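Putative acetylornithine deacetylase (Sulfolobus tokodaii, PDB 3VPB) probably catalyses the ATP-dependent joining of glutamate, through its amino group, to the gamma-carboxyl group of the C-terminal glutamate of the carrier protein LysW, for arginine biosynthesis. Local coordinates at residues V214-K217 against L218-V222; L239-P242 against N243-Y246; K258-M261 against V262-I266. All blocks are in the same frame, centred on the assembly; numbering follows the deposited sequence.

Interaction 1 of 3, residues V214-K217 against L218-V222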
ATOM      1  N   VAL B 214      34.524 -26.274   5.140  1.00 31.91           N
ATOM      2  CA  VAL B 214      34.180 -25.993   3.764  1.00 32.18           C
ATOM      3  C   VAL B 214      34.856 -27.021   2.870  1.00 31.96           C
ATOM      4  O   VAL B 214      36.081 -27.017   2.711  1.00 32.22           O
ATOM      5  CB  VAL B 214      34.581 -24.565   3.339  1.00 32.23           C
ATOM      6  CG1 VAL B 214      33.995 -24.242   1.970  1.00 31.96           C
ATOM      7  CG2 VAL B 214      34.137 -23.543   4.387  1.00 33.00           C
ATOM      8  N   ASP B 215      34.057 -27.915   2.300  1.00 31.67           N
ATOM      9  CA  ASP B 215      34.593 -28.942   1.411  1.00 31.75           C
ATOM     10  C   ASP B 215      34.621 -28.437  -0.025  1.00 31.49           C
ATOM     11  O   ASP B 215      34.054 -27.376  -0.340  1.00 30.98           O
ATOM     12  CB  ASP B 215      33.788 -30.253   1.526  1.00 32.48           C
ATOM     13  CG  ASP B 215      32.304 -30.084   1.176  1.00 33.73           C
ATOM     14  OD1 ASP B 215      31.967 -29.457   0.145  1.00 31.15           O
ATOM     15  OD2 ASP B 215      31.467 -30.627   1.934  1.00 39.22           O
ATOM     16  N   GLU B 216      35.279 -29.192  -0.898  1.00 31.09           N
ATOM     17  CA  GLU B 216      35.444 -28.759  -2.273  1.00 31.38           C
ATOM     18  C   GLU B 216      34.138 -28.503  -3.020  1.00 30.24           C
ATOM     19  O   GLU B 216      34.046 -27.506  -3.728  1.00 29.70           O
ATOM     20  CB  GLU B 216      36.351 -29.709  -3.065  1.00 32.14           C
ATOM     21  CG  GLU B 216      37.795 -29.235  -3.097  1.00 35.89           C
ATOM     22  CD  GLU B 216      37.967 -27.835  -3.723  1.00 41.16           C
ATOM     23  OE1 GLU B 216      37.225 -27.484  -4.675  1.00 43.32           O
ATOM     24  OE2 GLU B 216      38.852 -27.082  -3.258  1.00 43.43           O
ATOM     25  N   LYS B 217      33.152 -29.389  -2.858  1.00 28.78           N
ATOM     26  CA  LYS B 217      31.880 -29.267  -3.573  1.00 28.26           C
ATOM     27  C   LYS B 217      31.197 -27.951  -3.201  1.00 26.53           C
ATOM     28  O   LYS B 217      30.593 -27.322  -4.042  1.00 25.41           O
ATOM     29  CB  LYS B 217      30.935 -30.427  -3.253  1.00 28.90           C
ATOM     30  CG  LYS B 217      31.474 -31.826  -3.581  1.00 31.52           C
ATOM     31  CD  LYS B 217      31.131 -32.851  -2.482  1.00 33.53           C
ATOM     32  CE  LYS B 217      32.033 -32.688  -1.239  1.00 35.99           C
ATOM     33  NZ  LYS B 217      33.479 -32.349  -1.565  1.00 37.09           N
ATOM     34  N   LEU B 218      31.295 -27.562  -1.933  1.00 25.64           N
ATOM     35  CA  LEU B 218      30.692 -26.294  -1.473  1.00 24.72           C
ATOM     36  C   LEU B 218      31.380 -25.105  -2.126  1.00 24.17           C
ATOM     37  O   LEU B 218      30.709 -24.214  -2.648  1.00 24.08           O
ATOM     38  CB  LEU B 218      30.774 -26.165   0.043  1.00 24.11           C
ATOM     39  CG  LEU B 218      30.148 -24.918   0.677  1.00 21.31           C
ATOM     40  CD1 LEU B 218      28.711 -24.676   0.185  1.00 21.71           C
ATOM     41  CD2 LEU B 218      30.225 -25.020   2.184  1.00 23.80           C
ATOM     42  N   LYS B 219      32.714 -25.104  -2.099  1.00 23.65           N
ATOM     43  CA  LYS B 219      33.485 -24.014  -2.687  1.00 23.35           C
ATOM     44  C   LYS B 219      33.152 -23.867  -4.171  1.00 22.72           C
ATOM     45  O   LYS B 219      32.933 -22.760  -4.642  1.00 22.13           O
ATOM     46  CB  LYS B 219      35.002 -24.235  -2.493  1.00 24.05           C
ATOM     47  CG  LYS B 219      35.892 -23.306  -3.347  1.00 25.81           C
ATOM     48  CD  LYS B 219      37.113 -24.078  -3.885  1.00 30.28           C
ATOM     49  CE  LYS B 219      37.556 -23.641  -5.303  1.00 31.68           C
ATOM     50  NZ  LYS B 219      36.656 -23.938  -6.486  1.00 31.46           N
ATOM     51  N   GLU B 220      33.116 -24.997  -4.884  1.00 23.06           N
ATOM     52  CA  GLU B 220      32.867 -25.039  -6.327  1.00 23.73           C
ATOM     53  C   GLU B 220      31.479 -24.504  -6.645  1.00 23.55           C
ATOM     54  O   GLU B 220      31.291 -23.789  -7.627  1.00 23.51           O
ATOM     55  CB  GLU B 220      32.978 -26.487  -6.831  1.00 25.01           C
ATOM     56  CG  GLU B 220      34.387 -27.011  -6.827  1.00 26.69           C
ATOM     57  CD  GLU B 220      34.491 -28.551  -6.868  1.00 33.22           C
ATOM     58  OE1 GLU B 220      33.458 -29.277  -6.770  1.00 34.08           O
ATOM     59  OE2 GLU B 220      35.637 -29.037  -6.994  1.00 34.75           O
ATOM     60  N   THR B 221      30.517 -24.865  -5.799  1.00 23.20           N
ATOM     61  CA  THR B 221      29.139 -24.396  -5.957  1.00 23.38           C
ATOM     62  C   THR B 221      29.081 -22.881  -5.839  1.00 22.91           C
ATOM     63  O   THR B 221      28.536 -22.223  -6.728  1.00 22.82           O
ATOM     64  CB  THR B 221      28.198 -25.042  -4.929  1.00 23.09           C
ATOM     65  OG1 THR B 221      28.259 -26.467  -5.083  1.00 24.66           O
ATOM     66  CG2 THR B 221      26.773 -24.577  -5.156  1.00 23.09           C
ATOM     67  N   VAL B 222      29.625 -22.344  -4.739  1.00 22.72           N
ATOM     68  CA  VAL B 222      29.631 -20.896  -4.502  1.00 23.23           C
ATOM     69  C   VAL B 222      30.343 -20.164  -5.643  1.00 22.76           C
ATOM     70  O   VAL B 222      29.812 -19.194  -6.191  1.00 21.87           O
ATOM     71  CB  VAL B 222      30.289 -20.518  -3.147  1.00 23.04           C
ATOM     72  CG1 VAL B 222      30.395 -19.009  -2.968  1.00 24.29           C
ATOM     73  CG2 VAL B 222      29.523 -21.123  -1.982  1.00 24.39           C
TER
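This is the N-terminal cap and first turn of helix 216-229 in the ATP-grasp domain, with D215 at the N-cap position and its carboxylate turned onto L218. D215 OD1 accepts from L218 N at 2.9 Å, and the bond is moderately bent, 156° at the hydrogen. With chi1 at 59°, CG stands between the backbone N and the carbonyl carbon of its own residue, which folds the carboxylate back onto the L218 amide in the first turn. OD2, the other oxygen, accepts from Y246 of strand 245-252, so the cap also ties the helix to the sheet. K217 NZ approaches D215 OD1 as well, at a long 3.7 Å. The i to i+4 series starts at the cap residue itself, K219 N giving to D215 O, and continues with E220 N to E216 O at 2.9 Å.

On the outer surface, E216 and K219 run side by side in the same direction, and both carboxylate oxygens of E216 touch the CD methylene of K219. The carboxylates of E216 and E220 come together with OE1 and OE2, respectively, 3.2 Å apart and their planes 55° out of parallel. Two acceptors this close suggest that the pair may hold a proton more readily than usual, although K219 NZ, 4.0 Å from E216 OE1, would offset part of the charge.

Toward the sheet, V214 CG1 meets L218 CD2 at 3.9 Å, the two side chains crossing at about a right angle, and both also pack on C189 of strand 185-193. One turn on, K217 O is gripped from opposite faces of its carbonyl plane by T221 N and by T221 OG1, the hydroxyl at 2.7 Å.

Interaction 2 of 3, residues L239-P242 against N243-Y246. With ADP (adenosine-5'-diphosphate), chain L.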
ATOM      1  N   LEU B 239      21.282 -24.198   0.859  1.00 15.85           N
ATOM      2  CA  LEU B 239      20.517 -25.176   1.610  1.00 16.71           C
ATOM      3  C   LEU B 239      21.083 -26.559   1.340  1.00 16.74           C
ATOM      4  O   LEU B 239      21.672 -26.814   0.270  1.00 17.20           O
ATOM      5  CB  LEU B 239      19.039 -25.155   1.205  1.00 16.87           C
ATOM      6  CG  LEU B 239      18.314 -23.834   1.480  1.00 17.88           C
ATOM      7  CD1 LEU B 239      17.036 -23.754   0.647  1.00 16.98           C
ATOM      8  CD2 LEU B 239      18.058 -23.737   2.977  1.00 17.56           C
ATOM      9  N   GLU B 240      20.900 -27.461   2.300  1.00 16.61           N
ATOM     10  CA  GLU B 240      21.466 -28.822   2.173  1.00 17.02           C
ATOM     11  C   GLU B 240      20.324 -29.813   2.029  1.00 17.22           C
ATOM     12  O   GLU B 240      19.483 -29.940   2.948  1.00 17.23           O
ATOM     13  CB  GLU B 240      22.315 -29.161   3.397  1.00 16.70           C
ATOM     14  CG  GLU B 240      23.512 -28.220   3.562  1.00 18.03           C
ATOM     15  CD  GLU B 240      24.050 -28.203   4.978  1.00 19.68           C
ATOM     16  OE1 GLU B 240      23.433 -27.568   5.865  1.00 21.86           O
ATOM     17  OE2 GLU B 240      25.114 -28.811   5.208  1.00 20.60           O
ATOM     18  N   HIS B 241      20.254 -30.435   0.854  1.00 17.26           N
ATOM     19  CA  HIS B 241      19.184 -31.371   0.516  1.00 18.16           C
ATOM     20  C   HIS B 241      19.656 -32.781   0.845  1.00 19.11           C
ATOM     21  O   HIS B 241      20.778 -33.148   0.476  1.00 19.16           O
ATOM     22  CB  HIS B 241      18.836 -31.276  -0.978  1.00 18.33           C
ATOM     23  CG  HIS B 241      17.570 -31.983  -1.347  1.00 18.88           C
ATOM     24  ND1 HIS B 241      17.501 -33.350  -1.526  1.00 20.05           N
ATOM     25  CD2 HIS B 241      16.316 -31.514  -1.556  1.00 20.11           C
ATOM     26  CE1 HIS B 241      16.269 -33.689  -1.851  1.00 20.87           C
ATOM     27  NE2 HIS B 241      15.527 -32.595  -1.863  1.00 22.21           N
ATOM     28  N   PRO B 242      18.805 -33.573   1.525  1.00 20.07           N
ATOM     29  CA  PRO B 242      19.157 -34.930   1.961  1.00 21.36           C
ATOM     30  C   PRO B 242      19.648 -35.855   0.830  1.00 22.43           C
ATOM     31  O   PRO B 242      20.438 -36.756   1.105  1.00 22.53           O
ATOM     32  CB  PRO B 242      17.833 -35.494   2.483  1.00 21.39           C
ATOM     33  CG  PRO B 242      16.961 -34.363   2.753  1.00 21.44           C
ATOM     34  CD  PRO B 242      17.452 -33.175   1.972  1.00 20.38           C
ATOM     35  N   ASN B 243      19.172 -35.657  -0.403  1.00 22.81           N
ATOM     36  CA  ASN B 243      19.628 -36.469  -1.545  1.00 24.36           C
ATOM     37  C   ASN B 243      20.562 -35.706  -2.477  1.00 23.70           C
ATOM     38  O   ASN B 243      21.560 -36.255  -2.957  1.00 23.93           O
ATOM     39  CB  ASN B 243      18.436 -37.036  -2.350  1.00 25.12           C
ATOM     40  CG  ASN B 243      17.415 -37.748  -1.477  1.00 30.04           C
ATOM     41  OD1 ASN B 243      16.205 -37.485  -1.564  1.00 34.79           O
ATOM     42  ND2 ASN B 243      17.891 -38.660  -0.630  1.00 32.66           N
ATOM     43  N   LYS B 244      20.237 -34.443  -2.734  1.00 22.74           N
ATOM     44  CA  LYS B 244      20.905 -33.652  -3.787  1.00 22.22           C
ATOM     45  C   LYS B 244      22.142 -32.867  -3.346  1.00 21.56           C
ATOM     46  O   LYS B 244      22.897 -32.367  -4.187  1.00 22.61           O
ATOM     47  CB  LYS B 244      19.910 -32.691  -4.457  1.00 21.62           C
ATOM     48  CG  LYS B 244      18.743 -33.363  -5.171  1.00 23.42           C
ATOM     49  CD  LYS B 244      17.878 -32.342  -5.929  1.00 24.81           C
ATOM     50  CE  LYS B 244      16.845 -31.641  -5.039  1.00 26.79           C
ATOM     51  NZ  LYS B 244      16.053 -30.642  -5.847  1.00 25.18           N
ATOM     52  N   GLY B 245      22.344 -32.736  -2.040  1.00 21.01           N
ATOM     53  CA  GLY B 245      23.456 -31.979  -1.496  1.00 19.76           C
ATOM     54  C   GLY B 245      23.207 -30.492  -1.528  1.00 19.29           C
ATOM     55  O   GLY B 245      22.124 -30.023  -1.150  1.00 19.20           O
ATOM     56  N   TYR B 246      24.209 -29.738  -1.979  1.00 18.51           N
ATOM     57  CA  TYR B 246      24.131 -28.273  -1.874  1.00 17.42           C
ATOM     58  C   TYR B 246      23.239 -27.688  -2.967  1.00 16.94           C
ATOM     59  O   TYR B 246      23.396 -27.988  -4.157  1.00 17.94           O
ATOM     60  CB  TYR B 246      25.505 -27.620  -1.926  1.00 16.84           C
ATOM     61  CG  TYR B 246      26.426 -28.017  -0.792  1.00 19.40           C
ATOM     62  CD1 TYR B 246      26.047 -27.805   0.532  1.00 19.16           C
ATOM     63  CD2 TYR B 246      27.678 -28.587  -1.046  1.00 20.74           C
ATOM     64  CE1 TYR B 246      26.892 -28.163   1.601  1.00 22.50           C
ATOM     65  CE2 TYR B 246      28.540 -28.945   0.019  1.00 22.51           C
ATOM     66  CZ  TYR B 246      28.130 -28.722   1.329  1.00 23.05           C
ATOM     67  OH  TYR B 246      28.944 -29.062   2.378  1.00 26.58           O
TER
HETATM   68  PB  ADP L 500      15.704 -13.812   2.367  1.00 15.62           P
HETATM   69  O1B ADP L 500      16.234 -13.046   1.214  1.00 17.75           O
HETATM   70  O2B ADP L 500      16.726 -14.255   3.400  1.00 18.00           O
HETATM   71  O3B ADP L 500      14.472 -13.245   3.014  1.00 15.24           O
HETATM   72  PA  ADP L 500      15.663 -16.656   1.772  1.00 17.66           P
HETATM   73  O1A ADP L 500      15.108 -17.318   0.514  1.00 17.86           O
HETATM   74  O2A ADP L 500      17.134 -16.665   2.123  1.00 16.09           O
HETATM   75  O3A ADP L 500      15.097 -15.152   1.706  1.00 18.44           O
HETATM   76  O5' ADP L 500      14.840 -17.302   2.991  1.00 17.37           O
HETATM   77  C5' ADP L 500      15.074 -16.983   4.363  1.00 15.60           C
HETATM   78  C4' ADP L 500      15.186 -18.260   5.174  1.00 14.35           C
HETATM   79  O4' ADP L 500      14.028 -19.065   4.930  1.00 16.02           O
HETATM   80  C3' ADP L 500      16.377 -19.101   4.704  1.00 16.64           C
HETATM   81  O3' ADP L 500      17.562 -18.765   5.436  1.00 17.50           O
HETATM   82  C2' ADP L 500      15.928 -20.511   5.006  1.00 17.85           C
HETATM   83  O2' ADP L 500      16.142 -20.819   6.391  1.00 19.01           O
HETATM   84  C1' ADP L 500      14.441 -20.429   4.784  1.00 15.54           C
HETATM   85  N9  ADP L 500      14.093 -20.874   3.421  1.00 13.90           N
HETATM   86  C8  ADP L 500      13.837 -20.102   2.334  1.00 12.45           C
HETATM   87  N7  ADP L 500      13.507 -20.895   1.304  1.00 13.28           N
HETATM   88  C5  ADP L 500      13.546 -22.172   1.734  1.00 12.49           C
HETATM   89  C6  ADP L 500      13.334 -23.500   1.144  1.00 11.34           C
HETATM   90  N6  ADP L 500      12.960 -23.608  -0.145  1.00 13.62           N
HETATM   91  N1  ADP L 500      13.437 -24.594   1.956  1.00 14.72           N
HETATM   92  C2  ADP L 500      13.785 -24.504   3.245  1.00 12.00           C
HETATM   93  N3  ADP L 500      14.029 -23.304   3.832  1.00 14.50           N
HETATM   94  C4  ADP L 500      13.929 -22.149   3.120  1.00 12.76           C
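H241 and G245 close a tight beta hairpin as an antiparallel hydrogen-bonded pair, with P242, N243 and K244 forming the turn. H241 N gives to G245 O at 2.8 Å, almost straight at 174°, and G245 N returns a bond to H241 O at 3.0 Å. G245 makes this pairing with positive phi, 79°, a backbone shape that favours glycine.

Inside the turn the imidazole takes the role of acceptor. H241 ND1 receives N243 N at 3.1 Å and K244 N at 3.2 Å, both donors tilted out of the ring plane, so two turn amides are satisfied by one ring nitrogen. Accepting two amide N-H groups implies that ND1 carries no proton, which would leave it on NE2, consistent with the weak hydrogen bond from NE2 to E168. The ring reaches this place with CG anti to the backbone N (chi1 -168°), and it is sandwiched: K244 CE lies over one face, 3.6 Å from the ring centroid in a CH-pi contact, while P242 CD covers the opposite face nearer the rim. Beyond CE, K244 NZ forms a salt bridge with E168, so lysine and imidazole converge on one carboxylate, that of a probable ATP-binding residue.

E240 and Y246 form the neighbouring non-hydrogen-bonded pair and lie side by side, E240 CG resting 3.9 Å from Y246 CE1. Their polar ends have partners elsewhere: E240 OE2 is salt-bridged to R175 and K173, and Y246 OH is bonded to D215.

L239 CD1 packs 3.7 Å from C6 of the ADP adenine. In the five-stranded sheet, strand 233-241 runs between strand 175-182 and the outermost strand 245-252, and Y246 meets the start of helix 216-229.

Interaction 3 of 3, residues K258-M261 against V262-I266. With GLU (glutamic acid), chain M.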
ATOM      1  N   LYS B 258      27.885  -9.202  10.144  1.00 20.27           N
ATOM      2  CA  LYS B 258      28.155  -9.309  11.593  1.00 21.10           C
ATOM      3  C   LYS B 258      28.212 -10.760  12.077  1.00 20.43           C
ATOM      4  O   LYS B 258      29.051 -11.108  12.919  1.00 21.00           O
ATOM      5  CB  LYS B 258      27.125  -8.547  12.426  1.00 22.08           C
ATOM      6  CG  LYS B 258      27.439  -7.070  12.575  1.00 26.49           C
ATOM      7  CD  LYS B 258      26.574  -6.458  13.671  1.00 32.01           C
ATOM      8  CE  LYS B 258      25.159  -6.260  13.183  1.00 33.76           C
ATOM      9  NZ  LYS B 258      24.200  -6.376  14.300  1.00 34.69           N
ATOM     10  N   GLY B 259      27.304 -11.583  11.569  1.00 20.01           N
ATOM     11  CA  GLY B 259      27.287 -13.019  11.855  1.00 19.06           C
ATOM     12  C   GLY B 259      28.498 -13.716  11.274  1.00 18.80           C
ATOM     13  O   GLY B 259      29.134 -14.549  11.943  1.00 19.08           O
ATOM     14  N   PHE B 260      28.832 -13.352  10.034  1.00 16.89           N
ATOM     15  CA  PHE B 260      29.991 -13.922   9.339  1.00 18.06           C
ATOM     16  C   PHE B 260      31.221 -13.704  10.198  1.00 18.82           C
ATOM     17  O   PHE B 260      32.017 -14.648  10.422  1.00 19.28           O
ATOM     18  CB  PHE B 260      30.124 -13.259   7.965  1.00 16.62           C
ATOM     19  CG  PHE B 260      31.096 -13.909   7.044  1.00 15.99           C
ATOM     20  CD1 PHE B 260      30.682 -14.896   6.144  1.00 15.48           C
ATOM     21  CD2 PHE B 260      32.409 -13.483   7.017  1.00 17.09           C
ATOM     22  CE1 PHE B 260      31.602 -15.476   5.266  1.00 17.29           C
ATOM     23  CE2 PHE B 260      33.331 -14.052   6.155  1.00 16.92           C
ATOM     24  CZ  PHE B 260      32.929 -15.031   5.264  1.00 16.55           C
ATOM     25  N   MET B 261      31.370 -12.477  10.692  1.00 19.31           N
ATOM     26  CA  MET B 261      32.540 -12.134  11.522  1.00 20.92           C
ATOM     27  C   MET B 261      32.629 -12.930  12.824  1.00 22.26           C
ATOM     28  O   MET B 261      33.705 -13.392  13.180  1.00 22.92           O
ATOM     29  CB  MET B 261      32.631 -10.638  11.781  1.00 21.11           C
ATOM     30  CG  MET B 261      33.068  -9.874  10.558  1.00 20.03           C
ATOM     31  SD  MET B 261      33.077  -8.112  10.877  1.00 23.66           S
ATOM     32  CE  MET B 261      34.571  -8.054  11.903  1.00 20.28           C
ATOM     33  N   VAL B 262      31.516 -13.126  13.515  1.00 23.51           N
ATOM     34  CA  VAL B 262      31.592 -13.915  14.752  1.00 24.97           C
ATOM     35  C   VAL B 262      31.952 -15.378  14.477  1.00 24.37           C
ATOM     36  O   VAL B 262      32.627 -16.018  15.290  1.00 25.23           O
ATOM     37  CB  VAL B 262      30.327 -13.810  15.653  1.00 25.48           C
ATOM     38  CG1 VAL B 262      29.933 -12.388  15.863  1.00 26.66           C
ATOM     39  CG2 VAL B 262      29.169 -14.599  15.087  1.00 28.28           C
ATOM     40  N   ALA B 263      31.534 -15.911  13.336  1.00 23.30           N
ATOM     41  CA  ALA B 263      31.791 -17.312  13.071  1.00 23.02           C
ATOM     42  C   ALA B 263      33.186 -17.580  12.506  1.00 23.10           C
ATOM     43  O   ALA B 263      33.826 -18.550  12.906  1.00 23.20           O
ATOM     44  CB  ALA B 263      30.714 -17.907  12.181  1.00 22.48           C
ATOM     45  N   THR B 264      33.674 -16.701  11.625  1.00 21.93           N
ATOM     46  CA  THR B 264      34.880 -16.988  10.826  1.00 22.47           C
ATOM     47  C   THR B 264      36.148 -16.247  11.286  1.00 23.32           C
ATOM     48  O   THR B 264      37.274 -16.579  10.850  1.00 23.53           O
ATOM     49  CB  THR B 264      34.663 -16.603   9.356  1.00 22.73           C
ATOM     50  OG1 THR B 264      34.432 -15.197   9.266  1.00 20.64           O
ATOM     51  CG2 THR B 264      33.484 -17.361   8.736  1.00 20.14           C
ATOM     52  N   ASN B 265      35.935 -15.236  12.121  1.00 23.40           N
ATOM     53  CA  ASN B 265      36.934 -14.215  12.488  1.00 24.52           C
ATOM     54  C   ASN B 265      37.563 -13.453  11.329  1.00 24.78           C
ATOM     55  O   ASN B 265      38.671 -12.924  11.464  1.00 25.68           O
ATOM     56  CB  ASN B 265      38.033 -14.825  13.353  1.00 24.48           C
ATOM     57  CG  ASN B 265      37.490 -15.480  14.561  1.00 26.63           C
ATOM     58  OD1 ASN B 265      37.670 -16.686  14.762  1.00 30.48           O
ATOM     59  ND2 ASN B 265      36.794 -14.704  15.383  1.00 27.40           N
ATOM     60  N   ILE B 266      36.873 -13.404  10.193  1.00 23.62           N
ATOM     61  CA  ILE B 266      37.391 -12.701   9.019  1.00 22.43           C
ATOM     62  C   ILE B 266      37.049 -11.214   9.113  1.00 21.90           C
ATOM     63  O   ILE B 266      35.908 -10.849   9.393  1.00 21.39           O
ATOM     64  CB  ILE B 266      36.885 -13.342   7.703  1.00 22.55           C
ATOM     65  CG1 ILE B 266      37.498 -14.745   7.538  1.00 23.00           C
ATOM     66  CG2 ILE B 266      37.169 -12.442   6.487  1.00 20.11           C
ATOM     67  CD1 ILE B 266      36.788 -15.632   6.538  1.00 25.92           C
TER
HETATM   68  N   GLU M 501      21.140 -10.675   6.389  1.00 19.83           N
HETATM   69  CA  GLU M 501      21.867 -11.834   6.973  1.00 19.65           C
HETATM   70  C   GLU M 501      20.974 -12.540   7.970  1.00 19.61           C
HETATM   71  O   GLU M 501      21.139 -13.761   8.146  1.00 19.16           O
HETATM   72  CB  GLU M 501      23.160 -11.376   7.668  1.00 20.02           C
HETATM   73  CG  GLU M 501      24.070 -12.520   8.082  1.00 20.59           C
HETATM   74  CD  GLU M 501      25.356 -12.054   8.765  1.00 21.55           C
HETATM   75  OE1 GLU M 501      25.306 -11.077   9.554  1.00 20.23           O
HETATM   76  OE2 GLU M 501      26.411 -12.696   8.504  1.00 21.35           O
HETATM   77  OXT GLU M 501      20.108 -11.916   8.626  1.00 20.14           O
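F260 O is held twice by T264, from OG1 at 2.7 Å and from the amide N at 2.9 Å. The amide comes nearly head-on to the carbonyl, whereas the hydroxyl stands 49° out of the carbonyl plane. The same OG1 accepts from I266 N at 3.2 Å, an ST turn that leads the chain away from the helix. T264 can do both because chi1, at 63°, sets OG1 between its own backbone N and carbonyl carbon.

At the other end the side-chain carboxylate of the bound glutamate takes two amides, G259 N to OE1 and F260 N to OE2, each at 2.9 Å. The second bond is the more bent, 135° at the hydrogen. K258 N is used by E13 of helix 12-23. The amides belong to the first turn of helix 258-264, whose N-terminal end would be expected to favour the negative charge. G259 and F260 are the GF motif, considered essential for substrate specificity in ArgX, and the missing side chain at G259 lets the carboxylate sit close against the backbone. E56 of the LysW chain is hydrogen-bonded to this same glutamate.

Farther out the contact is mainly van der Waals packing. T264 CG2 lies over the centre of one face of the F260 ring, 4.2 Å from its centroid, as a CH-pi contact. F260 CE2 touches I266 CD1 at 3.8 Å, and both side chains rest on L187 of strand 185-193. M261 CG presses on I266 O at 3.2 Å, while V262 CG2 sits tightly, 3.1 Å, against G259 O.

How the interactions relate
The three contacts come in series along the ATP-grasp domain, all grouped around one five-stranded antiparallel sheet. Interactions 1 and 2 have centres 13 Å apart and touch: the helix beginning at 216 lies against the hairpin of strands 233-241 and 245-252, with L218 CB 3.6 Å from Y246 CE2. Interaction 3 stands apart, its centre 19 Å from that of interaction 1 and 24 Å from that of interaction 2, and packs on strands 185-193 and 208-211 of the same sheet. The hairpin lies by the adenine of ADP and helix 258-264 at the bound glutamate, so nucleotide and amino acid are served by different parts of a shared scaffold.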